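Local coordinates for protein probable porin (PDB 4FT6) that probably serves as an outer-membrane beta-barrel porin of the OprD family, passing small solutes through a channel across the outer membrane of Pseudomonas aeruginosa, at residues K71-S75 with P76-G80; L372-N375 with H376-D379. One frame throughout, in Å; residues are numbered along the deposited sequence.

Interaction 1: residues K71-S75 with P76-G80; sequences KLDSS and PDRAG. With C8E ((hydroxyethyloxy)tri(ethyloxy)octane), chain C.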
ATOM      1  N   LYS A  71       4.969 -22.107  -1.912  1.00 62.92           N
ATOM      2  CA  LYS A  71       3.793 -22.717  -1.280  1.00 65.78           C
ATOM      3  C   LYS A  71       4.198 -23.662  -0.138  1.00 69.79           C
ATOM      4  O   LYS A  71       4.965 -24.607  -0.337  1.00 77.89           O
ATOM      5  CB  LYS A  71       2.954 -23.494  -2.306  1.00 69.42           C
ATOM      6  CG  LYS A  71       1.837 -24.337  -1.669  1.00 78.38           C
ATOM      7  CD  LYS A  71       1.222 -25.290  -2.686  1.00 87.77           C
ATOM      8  CE  LYS A  71       0.511 -26.456  -2.017  1.00 89.22           C
ATOM      9  N   LEU A  72       3.685 -23.402   1.057  1.00 65.37           N
ATOM     10  CA  LEU A  72       3.938 -24.267   2.205  1.00 67.80           C
ATOM     11  C   LEU A  72       2.709 -25.140   2.493  1.00 71.61           C
ATOM     12  O   LEU A  72       2.827 -26.324   2.831  1.00 72.97           O
ATOM     13  CB  LEU A  72       4.316 -23.430   3.439  1.00 67.46           C
ATOM     14  CG  LEU A  72       5.606 -22.616   3.274  1.00 66.38           C
ATOM     15  CD1 LEU A  72       5.962 -21.848   4.546  1.00 58.94           C
ATOM     16  CD2 LEU A  72       6.734 -23.552   2.846  1.00 62.50           C
ATOM     17  N   ASP A  73       1.526 -24.559   2.338  1.00 70.40           N
ATOM     18  CA  ASP A  73       0.288 -25.309   2.531  1.00 77.38           C
ATOM     19  C   ASP A  73      -0.876 -24.659   1.784  1.00 78.29           C
ATOM     20  O   ASP A  73      -1.115 -23.452   1.906  1.00 76.16           O
ATOM     21  CB  ASP A  73      -0.040 -25.431   4.024  1.00 86.06           C
ATOM     22  CG  ASP A  73      -1.186 -26.397   4.301  1.00 96.76           C
ATOM     23  OD1 ASP A  73      -2.348 -25.942   4.378  1.00 99.49           O
ATOM     24  OD2 ASP A  73      -0.929 -27.612   4.456  1.00102.84           O
ATOM     25  N   SER A  74      -1.582 -25.469   0.999  1.00 81.04           N
ATOM     26  CA  SER A  74      -2.746 -25.009   0.249  1.00 82.06           C
ATOM     27  C   SER A  74      -3.540 -26.187  -0.297  1.00 87.82           C
ATOM     28  O   SER A  74      -2.992 -27.266  -0.541  1.00 93.28           O
ATOM     29  CB  SER A  74      -2.333 -24.094  -0.910  1.00 78.42           C
ATOM     30  OG  SER A  74      -3.470 -23.611  -1.610  1.00 75.89           O
ATOM     31  N   SER A  75      -4.835 -25.960  -0.487  1.00 86.94           N
ATOM     32  CA  SER A  75      -5.734 -26.932  -1.090  1.00 89.26           C
ATOM     33  C   SER A  75      -6.627 -26.121  -2.023  1.00 84.84           C
ATOM     34  O   SER A  75      -6.999 -24.997  -1.679  1.00 84.61           O
ATOM     35  CB  SER A  75      -6.551 -27.639  -0.006  1.00 91.76           C
ATOM     36  OG  SER A  75      -7.341 -28.677  -0.558  1.00 99.84           O
ATOM     37  N   PRO A  76      -6.947 -26.666  -3.214  1.00 82.26           N
ATOM     38  CA  PRO A  76      -7.652 -25.865  -4.231  1.00 73.27           C
ATOM     39  C   PRO A  76      -8.970 -25.259  -3.726  1.00 73.69           C
ATOM     40  O   PRO A  76      -9.333 -24.158  -4.152  1.00 74.51           O
ATOM     41  CB  PRO A  76      -7.907 -26.872  -5.368  1.00 62.66           C
ATOM     42  CG  PRO A  76      -6.826 -27.927  -5.185  1.00 64.64           C
ATOM     43  CD  PRO A  76      -6.684 -28.044  -3.680  1.00 72.98           C
ATOM     44  N   ASP A  77      -9.655 -25.946  -2.811  1.00 72.11           N
ATOM     45  CA  ASP A  77     -10.921 -25.448  -2.263  1.00 78.57           C
ATOM     46  C   ASP A  77     -10.770 -24.151  -1.458  1.00 82.41           C
ATOM     47  O   ASP A  77     -11.761 -23.517  -1.092  1.00 87.24           O
ATOM     48  CB  ASP A  77     -11.607 -26.516  -1.404  1.00 86.01           C
ATOM     49  CG  ASP A  77     -10.726 -27.002  -0.262  1.00102.40           C
ATOM     50  OD1 ASP A  77      -9.568 -27.381  -0.525  1.00109.35           O
ATOM     51  OD2 ASP A  77     -11.187 -27.010   0.900  1.00107.42           O
ATOM     52  N   ARG A  78      -9.536 -23.735  -1.208  1.00 82.31           N
ATOM     53  CA  ARG A  78      -9.312 -22.592  -0.339  1.00 77.29           C
ATOM     54  C   ARG A  78      -8.120 -21.734  -0.739  1.00 73.96           C
ATOM     55  O   ARG A  78      -7.411 -21.258   0.141  1.00 70.48           O
ATOM     56  CB  ARG A  78      -9.129 -23.085   1.105  1.00 71.14           C
ATOM     57  CG  ARG A  78      -8.055 -24.145   1.267  1.00 59.62           C
ATOM     58  CD  ARG A  78      -7.942 -24.657   2.692  1.00 64.79           C
ATOM     59  NE  ARG A  78      -7.096 -25.855   2.733  1.00 79.16           N
ATOM     60  CZ  ARG A  78      -5.815 -25.873   3.100  1.00 80.94           C
ATOM     61  NH1 ARG A  78      -5.219 -24.758   3.495  1.00 79.31           N
ATOM     62  NH2 ARG A  78      -5.134 -27.013   3.078  1.00 81.90           N
ATOM     63  N   ALA A  79      -7.932 -21.498  -2.041  1.00 82.90           N
ATOM     64  CA  ALA A  79      -6.641 -21.013  -2.561  1.00 88.52           C
ATOM     65  C   ALA A  79      -6.495 -19.549  -3.053  1.00 88.40           C
ATOM     66  O   ALA A  79      -5.386 -19.116  -3.374  1.00 98.18           O
ATOM     67  CB  ALA A  79      -6.102 -21.997  -3.635  1.00 57.20           C
ATOM     68  N   GLY A  80      -7.568 -18.777  -3.130  1.00 80.21           N
ATOM     69  CA  GLY A  80      -7.416 -17.437  -3.682  1.00 80.31           C
ATOM     70  C   GLY A  80      -6.890 -16.364  -2.735  1.00 72.42           C
ATOM     71  O   GLY A  80      -7.241 -15.197  -2.870  1.00 72.73           O
TER
HETATM   72  C3  C8E C 402      -1.987 -26.510   8.050  1.00 90.74           C
HETATM   73  C4  C8E C 402      -0.575 -26.129   8.475  1.00 89.69           C
HETATM   74  C5  C8E C 402      -0.379 -24.619   8.409  1.00 90.28           C
HETATM   75  C6  C8E C 402       0.152 -24.072   9.729  1.00 90.90           C
HETATM   76  C7  C8E C 402       0.852 -22.725   9.566  1.00 90.08           C
HETATM   77  C8  C8E C 402       1.154 -22.100  10.925  1.00 93.82           C
HETATM   78  O9  C8E C 402       2.408 -21.446  10.910  1.00 93.20           O
HETATM   79  C10 C8E C 402       2.307 -20.049  10.724  1.00 90.94           C
HETATM   80  C11 C8E C 402       3.601 -19.365  11.163  1.00 91.09           C
HETATM   81  O12 C8E C 402       3.535 -17.972  10.952  1.00 94.45           O
HETATM   82  C13 C8E C 402       3.938 -17.246  12.091  1.00 96.85           C
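D73 OD1 is gripped end-on by both terminal nitrogens of R78, with NH1 3.2 Å and NH2 3.3 Å from it, in a salt bridge across the start of the long loop that joins strands 58-71 and 95-107 of the porin barrel. The strand gives way to the loop through a classic beta bulge, in which L72 and D73 both face W41 of the adjoining strand 37-50. D73 OD1 lies close to the guanidinium plane. NH1 meets it almost end-on to the C-O bond, whereas NH2 comes from the syn side but 33° out of the carboxylate plane. Both bonds fall on this one oxygen, and C3 of a bound C8E detergent molecule comes 3.7 Å from D73 OD1.

R78 is brought back toward D73 by a type I beta turn over S75-R78, with P76 and D77 at its corners and R78 N bonded to S75 O (2.9 Å, 156° at the hydrogen). From the turn the arginine chain runs extended from CG to NE, which carries its end back along the preceding backbone; S75 N lies over the centre of one guanidinium face, and S75 CB is 3.3 Å from R78 NE. R78 NH1 also has a long, weak ion pair with E39, so two acidic groups may help to hold its charge in place.

S74 points its hydroxyl to E40, and the methyl of A79 packs beside it, A79 CB to S74 OG 3.7 Å. On the turn itself, chi1 of 57° puts the D77 carboxylate between its backbone N and carbonyl carbon, facing back to S75, whose OG donates to D77 OD1 over 2.6 Å, nearly along the C-O axis.

Interaction 2: residues L372-N375 with H376-D379; sequences LRSN and HAAD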
ATOM      1  N   LEU A 372     -15.407  -8.092   9.634  1.00 58.81           N
ATOM      2  CA  LEU A 372     -16.145  -7.197   8.759  1.00 62.29           C
ATOM      3  C   LEU A 372     -17.575  -7.692   8.658  1.00 66.93           C
ATOM      4  O   LEU A 372     -17.813  -8.881   8.409  1.00 73.91           O
ATOM      5  CB  LEU A 372     -15.513  -7.156   7.370  1.00 64.40           C
ATOM      6  CG  LEU A 372     -16.363  -6.406   6.345  1.00 68.08           C
ATOM      7  CD1 LEU A 372     -16.272  -4.920   6.604  1.00 72.25           C
ATOM      8  CD2 LEU A 372     -15.941  -6.741   4.922  1.00 64.15           C
ATOM      9  N   ARG A 373     -18.529  -6.795   8.884  1.00 60.35           N
ATOM     10  CA  ARG A 373     -19.933  -7.123   8.670  1.00 62.43           C
ATOM     11  C   ARG A 373     -20.570  -6.009   7.854  1.00 63.05           C
ATOM     12  O   ARG A 373     -20.172  -4.839   7.964  1.00 65.05           O
ATOM     13  CB  ARG A 373     -20.677  -7.310   9.995  1.00 58.31           C
ATOM     14  CG  ARG A 373     -20.037  -8.318  10.926  1.00 58.59           C
ATOM     15  CD  ARG A 373     -20.299  -9.744  10.483  1.00 60.61           C
ATOM     16  NE  ARG A 373     -19.683 -10.712  11.396  1.00 65.42           N
ATOM     17  CZ  ARG A 373     -18.471 -11.237  11.236  1.00 65.15           C
ATOM     18  NH1 ARG A 373     -17.727 -10.898  10.192  1.00 62.61           N
ATOM     19  NH2 ARG A 373     -18.008 -12.104  12.121  1.00 65.60           N
ATOM     20  N   SER A 374     -21.565  -6.378   7.055  1.00 55.47           N
ATOM     21  CA  SER A 374     -22.116  -5.473   6.066  1.00 60.38           C
ATOM     22  C   SER A 374     -23.444  -6.009   5.576  1.00 59.62           C
ATOM     23  O   SER A 374     -23.753  -7.172   5.804  1.00 67.83           O
ATOM     24  CB  SER A 374     -21.129  -5.351   4.899  1.00 66.74           C
ATOM     25  OG  SER A 374     -21.722  -4.668   3.807  1.00 72.97           O
ATOM     26  N   ASN A 375     -24.233  -5.162   4.923  1.00 64.03           N
ATOM     27  CA  ASN A 375     -25.469  -5.599   4.270  1.00 68.81           C
ATOM     28  C   ASN A 375     -25.342  -5.519   2.745  1.00 78.20           C
ATOM     29  O   ASN A 375     -26.337  -5.576   2.007  1.00 88.37           O
ATOM     30  CB  ASN A 375     -26.700  -4.816   4.770  1.00 70.57           C
ATOM     31  CG  ASN A 375     -26.625  -3.304   4.489  1.00 76.19           C
ATOM     32  OD1 ASN A 375     -25.714  -2.803   3.817  1.00 74.58           O
ATOM     33  ND2 ASN A 375     -27.613  -2.575   5.004  1.00 77.55           N
ATOM     34  N   HIS A 376     -24.104  -5.367   2.284  1.00 73.82           N
ATOM     35  CA  HIS A 376     -23.793  -5.433   0.856  1.00 75.48           C
ATOM     36  C   HIS A 376     -22.520  -6.249   0.579  1.00 72.54           C
ATOM     37  O   HIS A 376     -22.520  -7.120  -0.286  1.00 75.83           O
ATOM     38  CB  HIS A 376     -23.740  -4.032   0.221  1.00 66.25           C
ATOM     39  CG  HIS A 376     -22.669  -3.145   0.771  1.00 67.68           C
ATOM     40  ND1 HIS A 376     -22.758  -2.529   1.998  1.00 78.78           N
ATOM     41  CD2 HIS A 376     -21.488  -2.735   0.229  1.00 71.13           C
ATOM     42  CE1 HIS A 376     -21.676  -1.793   2.205  1.00 77.70           C
ATOM     43  NE2 HIS A 376     -20.895  -1.907   1.148  1.00 74.09           N
ATOM     44  N   ALA A 377     -21.454  -5.985   1.332  1.00 65.19           N
ATOM     45  CA  ALA A 377     -20.219  -6.755   1.202  1.00 59.55           C
ATOM     46  C   ALA A 377     -20.328  -8.095   1.917  1.00 67.82           C
ATOM     47  O   ALA A 377     -21.155  -8.272   2.819  1.00 74.19           O
ATOM     48  CB  ALA A 377     -19.029  -5.976   1.741  1.00 48.76           C
ATOM     49  N   ALA A 378     -19.476  -9.032   1.519  1.00 69.17           N
ATOM     50  CA  ALA A 378     -19.431 -10.350   2.145  1.00 62.70           C
ATOM     51  C   ALA A 378     -18.843 -10.219   3.544  1.00 65.26           C
ATOM     52  O   ALA A 378     -17.771  -9.628   3.718  1.00 68.36           O
ATOM     53  CB  ALA A 378     -18.581 -11.316   1.295  1.00 50.06           C
ATOM     54  N   ASP A 379     -19.531 -10.767   4.542  1.00 72.06           N
ATOM     55  CA  ASP A 379     -19.011 -10.731   5.908  1.00 75.94           C
ATOM     56  C   ASP A 379     -17.774 -11.643   6.032  1.00 71.97           C
ATOM     57  O   ASP A 379     -17.810 -12.810   5.612  1.00 64.74           O
ATOM     58  CB  ASP A 379     -20.094 -11.148   6.918  1.00 75.44           C
ATOM     59  CG  ASP A 379     -21.355 -10.284   6.835  1.00 78.54           C
ATOM     60  OD1 ASP A 379     -21.331  -9.229   6.166  1.00 72.36           O
ATOM     61  OD2 ASP A 379     -22.377 -10.666   7.451  1.00 85.16           O
TER
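S374 and D379 join the two limbs of this turn by a bond from main chain to side chain: S374 N donates to D379 OD1 over 3.0 Å, with a bent 131° at the hydrogen. The acceptor is reached from above, 44° out of the carboxylate plane. S374 OG accepts from H376 N at 2.9 Å and from A377 N at 2.8 Å. The bond to H376 N, two residues on, closes an ST turn; an OG anti to its own N (chi1 170°) leans forward to meet both amides. R343 O of the adjoining strand 342-354 is a third partner of OG. N375 OD1 has its main bond to R343 N, and H376 ND1 adds a weak one to it at 3.5 Å, with OD1 lying in the plane of the H376 ring at its edge, while S374 OG sits over a face of that imidazole.

Together these bonds shape the tip of the last hairpin of the OprD-type barrel, where strand 364-374 turns into strand 380-392.

Charged groups gather at the foot of the turn. R373 crosses D379 at about a right angle, R373 CD 3.8 Å from D379 OD2; the charged ends do not meet, and the guanidinium pairs through NH2 with D381. R373 NH1 donates to L372 O over 2.7 Å and also to V380 O, so it links the end of strand 364-374 to the start of strand 380-392.

Weaker contacts join L372 to the returning chain: D379 CA directs its hydrogen to L372 O, and L372 CD2 rests 3.6 Å from A378 O.

In the fold
Both are local surface contacts at strand ends of one barrel, with centres about 24 Å apart and nearest atoms about 13 Å apart, and they do not touch. Interaction 1 begins a long loop and holds it against strand 37-50; interaction 2 closes a short hairpin and is tied to the neighbouring strand 342-354. The wall connects them indirectly, since strand 14-28 pairs with both 37-50 and 380-392. Their chemistry differs accordingly: a carboxylate-guanidinium salt bridge spans 71-80 near a detergent molecule, whereas 372-379 relies on side-chain oxygens that accept hydrogen bonds from backbone amides, its arginine pairing with an aspartate beyond the turn.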